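Local coordinates for protein Dye-decolorizing peroxidase (Irpex lacteus, PDB 7D8M) that binds heme b and probably uses it as a peroxidase, oxidising dyes and other substrates with hydrogen peroxide, as its family does, at residues G160-K163 with G164-H167; E343-D346 with Y347-S350; D271-P274 with D275-D278; N232-V235 with L236-L240; A253-L256 with G257-M260. All blocks are in the same frame, centred on the assembly; numbering follows the deposited sequence.

How the contacts relate
Along the chain the order is contact 1, contact 4, contact 5, contact 3 and contact 2. Contact 4 covers the end of helix 228-237 and what follows, and contact 5 lies on helix 249-261; the two contacts touch, with centres 9 Å apart. Contact 3, in the loop that leads to helix 279-283, meets contact 5 where P274 O packs on L255 CD1. Strands 217-226 and 334-340, of one four-stranded antiparallel sheet, lead into the helices of contacts 4 and 2. Contact 1 supplies E166 to the heme pocket, and its H167 touches E343 of contact 2. Contact 5 lies next to the axial H312, while contacts 2 and 4 are farther out at the surface.

Contact 1: residues G160-K163 with G164-H167; sequences GNEK and GHEH. With HEM (protoporphyrin IX containing Fe), chain B.
E162 O accepts the backbone N-H of H165 at 2.9 Å, the bond that closes a type II beta turn from E162 to H165. The N-H points at the oxygen with an angle of 154°, yet the donor stands 45° out of the carbonyl plane, above it and away from a lone pair. The same turn brings the two side chains together. E162, with CG beside its backbone N and the chain bent at chi2, crosses the H165 side chain at about a right angle; CD stands above one ring face, offset toward the rim, and the carboxylate is steeply inclined to the ring (60°). E162 OE1 comes to 3.2 Å from H165 CB, while the acid's strong partner is R158, through a salt bridge. At the ring edge lies K163 O, 3.4 Å from H165 CD2 and near the ring plane. A type II turn favours glycine at its third position, and G164 has the positive phi that suits it; a CB here would crowd the K163 carbonyl. The turn belongs to the loop after strand 147-156 that runs into the heme pocket of this DyP-type peroxidase. H165 ND1 bonds to G169 O further along this loop, and K163 NZ forms a salt bridge with D23 and a hydrogen bond to R158 O. One residue on, E166 turns away to set OE2 3.3 Å from the heme methyl CMB; F168 N and Q226 hold that oxygen, Y170 N the other.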
loop_
_atom_site.group_PDB
_atom_site.type_symbol
_atom_site.label_atom_id
_atom_site.label_comp_id
_atom_site.label_asym_id
_atom_site.label_seq_id
_atom_site.Cartn_x
_atom_site.Cartn_y
_atom_site.Cartn_z
ATOM N N GLY A 160 0.463 -4.176 -21.309
ATOM C CA GLY A 160 1.596 -4.811 -21.975
ATOM C C GLY A 160 2.683 -5.246 -21.013
ATOM O O GLY A 160 2.413 -5.785 -19.934
ATOM N N ASN A 161 3.939 -5.010 -21.408
ATOM C CA ASN A 161 5.053 -5.423 -20.559
ATOM C C ASN A 161 5.204 -4.554 -19.317
ATOM O O ASN A 161 6.076 -4.842 -18.493
ATOM C CB ASN A 161 6.377 -5.452 -21.350
ATOM C CG ASN A 161 6.721 -4.117 -22.022
ATOM O OD1 ASN A 161 6.206 -3.052 -21.662
ATOM N ND2 ASN A 161 7.611 -4.179 -23.012
ATOM N N GLU A 162 4.393 -3.511 -19.158
ATOM C CA GLU A 162 4.374 -2.741 -17.921
ATOM C C GLU A 162 3.285 -3.209 -16.960
ATOM O O GLU A 162 3.103 -2.591 -15.906
ATOM C CB GLU A 162 4.198 -1.244 -18.219
ATOM C CG GLU A 162 5.396 -0.591 -18.881
ATOM C CD GLU A 162 6.624 -0.566 -17.989
ATOM O OE1 GLU A 162 6.479 -0.365 -16.767
ATOM O OE2 GLU A 162 7.746 -0.751 -18.507
ATOM N N LYS A 163 2.562 -4.279 -17.296
ATOM C CA LYS A 163 1.598 -4.840 -16.357
ATOM C C LYS A 163 2.320 -5.297 -15.098
ATOM O O LYS A 163 3.379 -5.931 -15.164
ATOM C CB LYS A 163 0.842 -6.006 -16.992
ATOM C CG LYS A 163 -0.411 -6.410 -16.220
ATOM C CD LYS A 163 -1.432 -7.111 -17.114
ATOM C CE LYS A 163 -1.741 -6.323 -18.397
ATOM N NZ LYS A 163 -2.600 -5.113 -18.186
ATOM N N GLY A 164 1.766 -4.942 -13.945
ATOM C CA GLY A 164 2.432 -5.185 -12.689
ATOM C C GLY A 164 3.390 -4.096 -12.252
ATOM O O GLY A 164 3.813 -4.100 -11.090
ATOM N N HIS A 165 3.742 -3.165 -13.136
ATOM C CA HIS A 165 4.589 -2.030 -12.784
ATOM C C HIS A 165 3.733 -0.843 -12.362
ATOM O O HIS A 165 2.611 -0.664 -12.839
ATOM C CB HIS A 165 5.473 -1.613 -13.967
ATOM C CG HIS A 165 6.373 -2.698 -14.466
ATOM N ND1 HIS A 165 7.745 -2.563 -14.507
ATOM C CD2 HIS A 165 6.102 -3.934 -14.950
ATOM C CE1 HIS A 165 8.282 -3.673 -14.985
ATOM N NE2 HIS A 165 7.305 -4.520 -15.268
ATOM N N GLU A 166 4.273 -0.018 -11.465
ATOM C CA GLU A 166 3.598 1.235 -11.171
ATOM C C GLU A 166 4.036 2.285 -12.197
ATOM O O GLU A 166 4.915 2.044 -13.031
ATOM C CB GLU A 166 3.846 1.661 -9.723
ATOM C CG GLU A 166 5.317 1.753 -9.315
ATOM C CD GLU A 166 6.004 2.905 -9.992
ATOM O OE1 GLU A 166 7.092 2.691 -10.556
ATOM O OE2 GLU A 166 5.430 4.022 -10.004
ATOM N N HIS A 167 3.421 3.469 -12.141
ATOM C CA HIS A 167 3.521 4.414 -13.254
ATOM C C HIS A 167 4.917 4.998 -13.454
ATOM O O HIS A 167 5.218 5.476 -14.554
ATOM C CB HIS A 167 2.528 5.548 -13.064
ATOM C CG HIS A 167 1.200 5.281 -13.693
ATOM N ND1 HIS A 167 1.043 5.100 -15.051
ATOM C CD2 HIS A 167 -0.031 5.159 -13.148
ATOM C CE1 HIS A 167 -0.236 4.893 -15.317
ATOM N NE2 HIS A 167 -0.909 4.918 -14.180
HETATM C CHA HEM B . 7.833 -1.381 -2.074
HETATM C CHB HEM B . 6.611 2.072 -5.254
HETATM C CHC HEM B . 3.889 4.205 -1.839
HETATM C CHD HEM B . 5.517 1.037 1.454
HETATM C C1A HEM B . 7.729 -0.654 -3.239
HETATM C C2A HEM B . 8.305 -1.007 -4.523
HETATM C C3A HEM B . 7.951 -0.053 -5.403
HETATM C C4A HEM B . 7.146 0.926 -4.705
HETATM C CMA HEM B . 8.310 0.037 -6.898
HETATM C CAA HEM B . 9.160 -2.275 -4.791
HETATM C CBA HEM B . 8.260 -3.445 -5.187
HETATM C CGA HEM B . 8.034 -4.392 -4.025
HETATM O O1A HEM B . 8.973 -4.601 -3.222
HETATM O O2A HEM B . 6.915 -4.967 -3.916
HETATM C C1B HEM B . 5.742 2.919 -4.610
HETATM C C2B HEM B . 5.037 4.015 -5.235
HETATM C C3B HEM B . 4.293 4.611 -4.283
HETATM C C4B HEM B . 4.494 3.899 -3.042
HETATM C CMB HEM B . 5.199 4.396 -6.736
HETATM C CAB HEM B . 3.324 5.814 -4.397
HETATM C CBB HEM B . 2.798 6.231 -5.554
HETATM C C1C HEM B . 4.138 3.587 -0.624
HETATM C C2C HEM B . 3.654 4.006 0.680
HETATM C C3C HEM B . 4.102 3.120 1.593
HETATM C C4C HEM B . 4.899 2.132 0.890
HETATM C CMC HEM B . 2.754 5.248 0.897
HETATM C CAC HEM B . 3.904 3.092 3.131
HETATM C CBC HEM B . 3.627 4.191 3.855
HETATM C C1D HEM B . 6.179 0.044 0.764
HETATM C C2D HEM B . 6.601 -1.248 1.282
HETATM C C3D HEM B . 7.241 -1.905 0.313
HETATM C C4D HEM B . 7.250 -1.060 -0.866
HETATM C CMD HEM B . 6.377 -1.788 2.704
HETATM C CAD HEM B . 7.868 -3.309 0.432
HETATM C CBD HEM B . 9.308 -3.155 0.931
HETATM C CGD HEM B . 9.962 -4.497 1.176
HETATM O O1D HEM B . 11.166 -4.641 0.839
HETATM O O2D HEM B . 9.287 -5.429 1.698
HETATM N NA HEM B . 7.040 0.529 -3.386
HETATM N NB HEM B . 5.390 2.870 -3.267
HETATM N NC HEM B . 4.896 2.453 -0.451
HETATM N ND HEM B . 6.575 0.122 -0.560
HETATM FE FE HEM B . 6.094 1.606 -1.881
#

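Contact 2: residues E343-D346 with Y347-S350; sequences EVTD and YEAS
E348 reaches back to T345 and closes a capping box, the reciprocal pairing that starts helix 346-351. Its CB sits 3.9 Å from V344 CG1 and also lies near T345 O. Next comes E348 CG, set beside the backbone N (chi1 -67°), which passes 3.3 Å from T345 OG1; the chain then runs extended, carrying CD past that hydroxyl. At the tip E348 OE1 accepts the backbone N-H of T345 at 2.9 Å, a nearly straight bond of 170° that meets the anti side of the oxygen, 16° out of the carboxylate plane. The other half of the box is E348 N, which donates to T345 OG1 at 3.3 Å. Threonine suits the N-cap because its hydroxyl can accept from a helix N-H that lacks a carbonyl one turn earlier, and glutamate is long enough to return the bond to the cap residue's own N-H. Outside the box, R358 forms a salt bridge with OE1, while T355 N and I356 N bond to OE2, so the buried carboxylate is well satisfied and probably ionised. V344 touches A349 through CG1 and CB; it also meets V228, and E348 meets P229, both on helix 228-237. The first helical turn follows with A349 N bonded to T345 O. D346 O takes two donors from S350: its N at 2.8 Å, and its OG at 3.1 Å from above the carbonyl plane.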
loop_
_atom_site.group_PDB
_atom_site.type_symbol
_atom_site.label_atom_id
_atom_site.label_comp_id
_atom_site.label_asym_id
_atom_site.label_seq_id
_atom_site.Cartn_x
_atom_site.Cartn_y
_atom_site.Cartn_z
ATOM N N GLU A 343 -1.627 6.005 -19.510
ATOM C CA GLU A 343 -0.202 6.093 -19.738
ATOM C C GLU A 343 0.209 7.534 -20.017
ATOM O O GLU A 343 -0.611 8.392 -20.355
ATOM C CB GLU A 343 0.202 5.193 -20.903
ATOM C CG GLU A 343 0.004 3.717 -20.609
ATOM C CD GLU A 343 0.915 3.246 -19.494
ATOM O OE1 GLU A 343 2.110 3.009 -19.769
ATOM O OE2 GLU A 343 0.444 3.134 -18.341
ATOM N N VAL A 344 1.508 7.790 -19.847
ATOM C CA VAL A 344 2.083 9.092 -20.155
ATOM C C VAL A 344 1.993 9.356 -21.652
ATOM O O VAL A 344 2.356 8.507 -22.470
ATOM C CB VAL A 344 3.535 9.131 -19.657
ATOM C CG1 VAL A 344 4.262 10.399 -20.139
ATOM C CG2 VAL A 344 3.553 8.993 -18.141
ATOM N N THR A 345 1.502 10.534 -22.021
ATOM C CA THR A 345 1.323 10.847 -23.432
ATOM C C THR A 345 2.599 11.440 -24.008
ATOM O O THR A 345 3.477 11.895 -23.278
ATOM C CB THR A 345 0.170 11.830 -23.645
ATOM O OG1 THR A 345 0.493 13.087 -23.035
ATOM C CG2 THR A 345 -1.130 11.285 -23.037
ATOM N N ASP A 346 2.686 11.437 -25.344
ATOM C CA ASP A 346 3.847 12.037 -26.002
ATOM C C ASP A 346 4.051 13.482 -25.554
ATOM O O ASP A 346 5.185 13.896 -25.291
ATOM C CB ASP A 346 3.699 11.965 -27.524
ATOM C CG ASP A 346 3.799 10.547 -28.056
ATOM O OD1 ASP A 346 4.160 9.647 -27.277
ATOM O OD2 ASP A 346 3.503 10.324 -29.252
ATOM N N TYR A 347 2.962 14.254 -25.431
ATOM C CA TYR A 347 3.080 15.655 -25.029
ATOM C C TYR A 347 3.675 15.776 -23.633
ATOM O O TYR A 347 4.576 16.591 -23.394
ATOM C CB TYR A 347 1.710 16.360 -25.082
ATOM C CG TYR A 347 1.819 17.839 -24.754
ATOM C CD1 TYR A 347 1.784 18.287 -23.439
ATOM C CD2 TYR A 347 1.994 18.787 -25.763
ATOM C CE1 TYR A 347 1.922 19.638 -23.131
ATOM C CE2 TYR A 347 2.121 20.141 -25.464
ATOM C CZ TYR A 347 2.088 20.558 -24.148
ATOM O OH TYR A 347 2.223 21.897 -23.838
ATOM N N GLU A 348 3.167 14.982 -22.692
ATOM C CA GLU A 348 3.676 15.037 -21.328
ATOM C C GLU A 348 5.157 14.697 -21.285
ATOM O O GLU A 348 5.942 15.385 -20.630
ATOM C CB GLU A 348 2.887 14.082 -20.441
ATOM C CG GLU A 348 1.448 14.504 -20.241
ATOM C CD GLU A 348 0.686 13.477 -19.444
ATOM O OE1 GLU A 348 0.475 12.377 -19.998
ATOM O OE2 GLU A 348 0.330 13.758 -18.272
ATOM N N ALA A 349 5.553 13.635 -21.983
ATOM C CA ALA A 349 6.954 13.240 -21.994
ATOM C C ALA A 349 7.819 14.329 -22.618
ATOM O O ALA A 349 8.820 14.746 -22.029
ATOM C CB ALA A 349 7.112 11.913 -22.731
ATOM N N SER A 350 7.421 14.834 -23.796
ATOM C CA SER A 350 8.211 15.862 -24.476
ATOM C C SER A 350 8.378 17.104 -23.614
ATOM O O SER A 350 9.468 17.684 -23.553
ATOM C CB SER A 350 7.568 16.245 -25.808
ATOM O OG SER A 350 7.662 15.187 -26.736
#

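Contact 3: residues D271-P274 with D275-D278; sequences DLSP and DFDD
S273 OG donates to F276 O at 2.7 Å, a short bond from a side chain to a backbone carbonyl three residues on. The hydroxyl meets that oxygen almost head-on, with a C=O...donor angle of 171°; with OG anti to the backbone N (chi1 -174°) the hydroxyl points across the bend to F276. A small hydroxyl suits this buried place, since it can reach the carbonyl and also serve a water. That water donates to S273 OG at 3.1 Å and accepts from D275 N at 2.8 Å, and it thereby joins the serine to the backbone at the tip of the bend. It also sits 3.8 Å above the plane of the F276 ring, over the centre, with the ring closing it in on that side. P274 and D275 form the tip of the bend. Proline has no N-H to offer and its ring fixes phi (-76°), which suits a residue at which the chain changes direction. The D275 carboxylate, CG beside its backbone N, crosses the proline at an angle, with D275 OD2 4.2 Å from P274 CG. Further on, D278 points its CB toward the serine, D278 CB lying 3.8 Å from S273 OG. D278 OD1 makes weak bonds to A280 N and L281 N. S273 O is itself held by W264 NE1. The whole is a loop tied across by a serine hydroxyl and a bridging water, ending in the aspartate N-cap of helix 279-283.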
loop_
_atom_site.group_PDB
_atom_site.type_symbol
_atom_site.label_atom_id
_atom_site.label_comp_id
_atom_site.label_asym_id
_atom_site.label_seq_id
_atom_site.Cartn_x
_atom_site.Cartn_y
_atom_site.Cartn_z
ATOM N N ASP A 271 20.438 -4.386 -4.079
ATOM C CA ASP A 271 21.316 -5.009 -3.093
ATOM C C ASP A 271 21.976 -6.269 -3.640
ATOM O O ASP A 271 23.052 -6.663 -3.168
ATOM C CB ASP A 271 20.528 -5.343 -1.825
ATOM C CG ASP A 271 21.419 -5.824 -0.697
ATOM O OD1 ASP A 271 22.384 -5.111 -0.346
ATOM O OD2 ASP A 271 21.163 -6.923 -0.163
ATOM N N LEU A 272 21.347 -6.914 -4.621
ATOM C CA LEU A 272 21.928 -8.069 -5.284
ATOM C C LEU A 272 22.580 -7.724 -6.617
ATOM O O LEU A 272 23.478 -8.450 -7.049
ATOM C CB LEU A 272 20.860 -9.147 -5.518
ATOM C CG LEU A 272 20.185 -9.769 -4.291
ATOM C CD1 LEU A 272 19.161 -10.847 -4.708
ATOM C CD2 LEU A 272 21.221 -10.329 -3.328
ATOM N N SER A 273 22.162 -6.634 -7.269
ATOM C CA SER A 273 22.667 -6.255 -8.592
ATOM C C SER A 273 22.824 -4.738 -8.637
ATOM O O SER A 273 22.023 -4.031 -9.258
ATOM C CB SER A 273 21.721 -6.754 -9.690
ATOM O OG SER A 273 22.258 -6.519 -10.983
ATOM N N PRO A 274 23.864 -4.203 -7.985
ATOM C CA PRO A 274 23.954 -2.741 -7.831
ATOM C C PRO A 274 24.380 -1.977 -9.067
ATOM O O PRO A 274 24.101 -0.771 -9.135
ATOM C CB PRO A 274 24.994 -2.569 -6.714
ATOM C CG PRO A 274 25.805 -3.815 -6.749
ATOM C CD PRO A 274 24.847 -4.906 -7.141
ATOM N N ASP A 275 25.037 -2.611 -10.040
ATOM C CA ASP A 275 25.699 -1.862 -11.103
ATOM C C ASP A 275 24.898 -1.785 -12.388
ATOM O O ASP A 275 25.052 -0.818 -13.136
ATOM C CB ASP A 275 27.071 -2.472 -11.399
ATOM C CG ASP A 275 27.971 -2.468 -10.183
ATOM O OD1 ASP A 275 28.088 -1.402 -9.543
ATOM O OD2 ASP A 275 28.550 -3.527 -9.859
ATOM N N PHE A 276 24.044 -2.765 -12.656
ATOM C CA PHE A 276 23.198 -2.729 -13.835
ATOM C C PHE A 276 21.958 -3.563 -13.569
ATOM O O PHE A 276 21.946 -4.442 -12.702
ATOM C CB PHE A 276 23.937 -3.243 -15.079
ATOM C CG PHE A 276 24.678 -4.528 -14.856
ATOM C CD1 PHE A 276 24.009 -5.740 -14.882
ATOM C CD2 PHE A 276 26.046 -4.522 -14.622
ATOM C CE1 PHE A 276 24.686 -6.921 -14.679
ATOM C CE2 PHE A 276 26.735 -5.702 -14.418
ATOM C CZ PHE A 276 26.053 -6.904 -14.447
ATOM N N ASP A 277 20.915 -3.282 -14.336
ATOM C CA ASP A 277 19.698 -4.064 -14.228
ATOM C C ASP A 277 19.943 -5.499 -14.671
ATOM O O ASP A 277 20.754 -5.781 -15.558
ATOM C CB ASP A 277 18.587 -3.445 -15.065
ATOM C CG ASP A 277 17.222 -4.003 -14.721
ATOM O OD1 ASP A 277 17.153 -4.956 -13.913
ATOM O OD2 ASP A 277 16.214 -3.477 -15.251
ATOM N N ASP A 278 19.234 -6.415 -14.030
ATOM C CA ASP A 278 19.278 -7.827 -14.381
ATOM C C ASP A 278 17.824 -8.258 -14.456
ATOM O O ASP A 278 17.245 -8.689 -13.452
ATOM C CB ASP A 278 20.086 -8.622 -13.359
ATOM C CG ASP A 278 20.059 -10.114 -13.618
ATOM O OD1 ASP A 278 19.466 -10.548 -14.627
ATOM O OD2 ASP A 278 20.634 -10.856 -12.801
HETATM O O HOH W 1 25.106 -5.270 -10.909
#

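Contact 4: residues N232-V235 with L236-L240; sequences NKYV and LDNAL
Helix 228-237 runs out here: L236 N bonds to N232 O and D237 N to K233 O in regular i to i+4 fashion, but N238 leaves helical angles and its own N makes only weak bonds, to Y234 O and V235 O. The N238 side chain makes good the loss. Its ND2 donates to Y234 O at 2.7 Å with an angle of 177°, the oxygen lying in the amide plane of N238. An asparagine is well suited, because its short amide can fold back on the last turn. The same ND2 stands 3.2 Å above one face of the Y234 ring, offset toward the rim by CE1, with ring and amide planes 37° apart. On another side of the helix, K233 and D237 form a salt bridge one turn apart. K233 leaves with CG anti to its backbone N (chi1 176°) and bends at chi2 and again at chi4, which brings K233 NZ to 2.6 Å from D237 OD1, on the syn lone pair. L236 lays CB and CG against N232 O. Beyond these pairs, V235 and L236 pack on helix 249-261, while Y234 rests on F422 of strand 421-423, where L240 also packs.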
loop_
_atom_site.group_PDB
_atom_site.type_symbol
_atom_site.label_atom_id
_atom_site.label_comp_id
_atom_site.label_asym_id
_atom_site.label_seq_id
_atom_site.Cartn_x
_atom_site.Cartn_y
_atom_site.Cartn_z
ATOM N N ASN A 232 11.125 11.574 -14.249
ATOM C CA ASN A 232 12.091 11.206 -15.284
ATOM C C ASN A 232 13.069 12.345 -15.575
ATOM O O ASN A 232 14.273 12.112 -15.718
ATOM C CB ASN A 232 11.363 10.793 -16.562
ATOM C CG ASN A 232 10.706 9.437 -16.435
ATOM O OD1 ASN A 232 11.145 8.603 -15.647
ATOM N ND2 ASN A 232 9.653 9.207 -17.213
ATOM N N LYS A 233 12.569 13.581 -15.669
ATOM C CA LYS A 233 13.443 14.727 -15.927
ATOM C C LYS A 233 14.431 14.939 -14.783
ATOM O O LYS A 233 15.600 15.284 -15.011
ATOM C CB LYS A 233 12.580 15.977 -16.159
ATOM C CG LYS A 233 13.340 17.298 -16.354
ATOM C CD LYS A 233 14.203 17.258 -17.599
ATOM C CE LYS A 233 14.871 18.606 -17.863
ATOM N NZ LYS A 233 16.216 18.425 -18.493
ATOM N N TYR A 234 13.991 14.706 -13.544
ATOM C CA TYR A 234 14.871 14.884 -12.390
ATOM C C TYR A 234 16.053 13.919 -12.421
ATOM O O TYR A 234 17.204 14.314 -12.175
ATOM C CB TYR A 234 14.094 14.700 -11.088
ATOM C CG TYR A 234 15.008 14.837 -9.895
ATOM C CD1 TYR A 234 15.495 16.079 -9.521
ATOM C CD2 TYR A 234 15.423 13.725 -9.173
ATOM C CE1 TYR A 234 16.356 16.219 -8.433
ATOM C CE2 TYR A 234 16.286 13.850 -8.093
ATOM C CZ TYR A 234 16.751 15.102 -7.727
ATOM O OH TYR A 234 17.612 15.247 -6.652
ATOM N N VAL A 235 15.786 12.636 -12.672
ATOM C CA VAL A 235 16.875 11.664 -12.601
ATOM C C VAL A 235 17.791 11.802 -13.808
ATOM O O VAL A 235 19.008 11.571 -13.703
ATOM C CB VAL A 235 16.326 10.229 -12.462
ATOM C CG1 VAL A 235 15.600 10.062 -11.117
ATOM C CG2 VAL A 235 15.402 9.877 -13.623
ATOM N N LEU A 236 17.243 12.189 -14.963
ATOM C CA LEU A 236 18.098 12.522 -16.104
ATOM C C LEU A 236 19.013 13.694 -15.774
ATOM O O LEU A 236 20.225 13.633 -16.016
ATOM C CB LEU A 236 17.243 12.835 -17.333
ATOM C CG LEU A 236 16.807 11.595 -18.123
ATOM C CD1 LEU A 236 15.702 11.896 -19.153
ATOM C CD2 LEU A 236 18.033 10.960 -18.791
ATOM N N ASP A 237 18.450 14.766 -15.209
ATOM C CA ASP A 237 19.226 15.962 -14.893
ATOM C C ASP A 237 20.286 15.707 -13.833
ATOM O O ASP A 237 21.247 16.478 -13.737
ATOM C CB ASP A 237 18.318 17.085 -14.400
ATOM C CG ASP A 237 17.529 17.748 -15.516
ATOM O OD1 ASP A 237 17.792 17.469 -16.713
ATOM O OD2 ASP A 237 16.637 18.556 -15.181
ATOM N N ASN A 238 20.126 14.665 -13.020
ATOM C CA ASN A 238 21.061 14.375 -11.941
ATOM C C ASN A 238 21.750 13.029 -12.131
ATOM O O ASN A 238 22.214 12.434 -11.154
ATOM C CB ASN A 238 20.330 14.436 -10.601
ATOM C CG ASN A 238 19.840 15.827 -10.279
ATOM O OD1 ASN A 238 20.553 16.604 -9.651
ATOM N ND2 ASN A 238 18.622 16.164 -10.731
ATOM N N ALA A 239 21.825 12.545 -13.373
ATOM C CA ALA A 239 22.339 11.213 -13.665
ATOM C C ALA A 239 23.674 10.953 -12.978
ATOM O O ALA A 239 24.545 11.827 -12.912
ATOM C CB ALA A 239 22.501 11.034 -15.176
ATOM N N LEU A 240 23.818 9.741 -12.460
ATOM C CA LEU A 240 25.001 9.362 -11.711
ATOM C C LEU A 240 26.090 8.864 -12.655
ATOM O O LEU A 240 25.871 8.667 -13.854
ATOM C CB LEU A 240 24.662 8.286 -10.680
ATOM C CG LEU A 240 23.755 8.731 -9.526
ATOM C CD1 LEU A 240 23.325 7.529 -8.704
ATOM C CD2 LEU A 240 24.442 9.761 -8.642
#

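Contact 5: residues A253-L256 with G257-M260; sequences AELL and GSRM
A253 O starts the series by accepting G257 N at 3.0 Å, and its small methyl group lies against V235 and L236 of helix 228-237. E254 O takes S258 N at 2.9 Å; its carboxylate turns away and forms a salt bridge with K265. L255 O takes two donors: R259 N at 2.9 Å, in the carbonyl plane, and S258 OG at 2.7 Å. That hydroxyl is turned between the backbone N and carbonyl carbon (chi1 80°), which lets a buried serine spend its proton on the preceding turn. L255 CD1 lies 4.0 Å from S258 OG. R259 CG passes 3.1 Å from L255 O before the chain bends away, its guanidinium held mainly by L413 O and Q304 O. L256 O receives M260 N nearly along the C=O axis, and L256 CG meets M260 SD at 4.3 Å, leucine and methionine suiting an apolar flank that also faces V235. The pattern is that of a buried alpha-helix, 249-261, whose M260 backbone bonds to H312, the residue that binds the heme iron axially.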
loop_
_atom_site.group_PDB
_atom_site.type_symbol
_atom_site.label_atom_id
_atom_site.label_comp_id
_atom_site.label_asym_id
_atom_site.label_seq_id
_atom_site.Cartn_x
_atom_site.Cartn_y
_atom_site.Cartn_z
ATOM N N ALA A 253 20.884 7.949 -15.169
ATOM C CA ALA A 253 19.546 8.268 -14.671
ATOM C C ALA A 253 18.846 7.028 -14.139
ATOM O O ALA A 253 18.230 7.074 -13.071
ATOM C CB ALA A 253 18.716 8.923 -15.769
ATOM N N GLU A 254 18.941 5.904 -14.856
ATOM C CA GLU A 254 18.340 4.677 -14.345
ATOM C C GLU A 254 19.056 4.173 -13.100
ATOM O O GLU A 254 18.414 3.598 -12.212
ATOM C CB GLU A 254 18.314 3.597 -15.427
ATOM C CG GLU A 254 17.483 3.963 -16.677
ATOM C CD GLU A 254 15.979 4.208 -16.416
ATOM O OE1 GLU A 254 15.519 4.195 -15.248
ATOM O OE2 GLU A 254 15.239 4.419 -17.409
ATOM N N LEU A 255 20.375 4.372 -13.009
ATOM C CA LEU A 255 21.071 4.036 -11.773
ATOM C C LEU A 255 20.517 4.848 -10.608
ATOM O O LEU A 255 20.203 4.299 -9.548
ATOM C CB LEU A 255 22.579 4.258 -11.929
ATOM C CG LEU A 255 23.430 3.909 -10.704
ATOM C CD1 LEU A 255 23.330 2.415 -10.398
ATOM C CD2 LEU A 255 24.878 4.318 -10.910
ATOM N N LEU A 256 20.366 6.160 -10.799
ATOM C CA LEU A 256 19.857 7.001 -9.724
ATOM C C LEU A 256 18.451 6.575 -9.311
ATOM O O LEU A 256 18.151 6.478 -8.116
ATOM C CB LEU A 256 19.873 8.471 -10.146
ATOM C CG LEU A 256 19.309 9.410 -9.076
ATOM C CD1 LEU A 256 20.117 9.303 -7.774
ATOM C CD2 LEU A 256 19.262 10.855 -9.560
ATOM N N GLY A 257 17.580 6.306 -10.285
ATOM C CA GLY A 257 16.248 5.805 -9.955
ATOM C C GLY A 257 16.282 4.511 -9.160
ATOM O O GLY A 257 15.513 4.332 -8.211
ATOM N N SER A 258 17.174 3.586 -9.538
ATOM C CA SER A 258 17.303 2.342 -8.787
ATOM C C SER A 258 17.781 2.605 -7.363
ATOM O O SER A 258 17.376 1.899 -6.435
ATOM C CB SER A 258 18.258 1.383 -9.502
ATOM O OG SER A 258 19.611 1.733 -9.239
ATOM N N ARG A 259 18.616 3.626 -7.168
ATOM C CA ARG A 259 19.071 3.966 -5.824
ATOM C C ARG A 259 17.960 4.588 -4.985
ATOM O O ARG A 259 17.906 4.363 -3.771
ATOM C CB ARG A 259 20.276 4.912 -5.896
ATOM C CG ARG A 259 21.450 4.356 -6.687
ATOM C CD ARG A 259 22.378 3.541 -5.826
ATOM N NE ARG A 259 23.038 4.321 -4.780
ATOM C CZ ARG A 259 23.786 3.766 -3.828
ATOM N NH1 ARG A 259 23.948 2.449 -3.815
ATOM N NH2 ARG A 259 24.372 4.515 -2.889
ATOM N N MET A 260 17.063 5.358 -5.603
ATOM C CA MET A 260 15.937 5.919 -4.855
ATOM C C MET A 260 14.976 4.834 -4.385
ATOM O O MET A 260 14.458 4.898 -3.261
ATOM C CB MET A 260 15.198 6.950 -5.708
ATOM C CG MET A 260 16.041 8.172 -6.020
ATOM S SD MET A 260 15.358 9.156 -7.353
ATOM C CE MET A 260 14.140 10.106 -6.474
#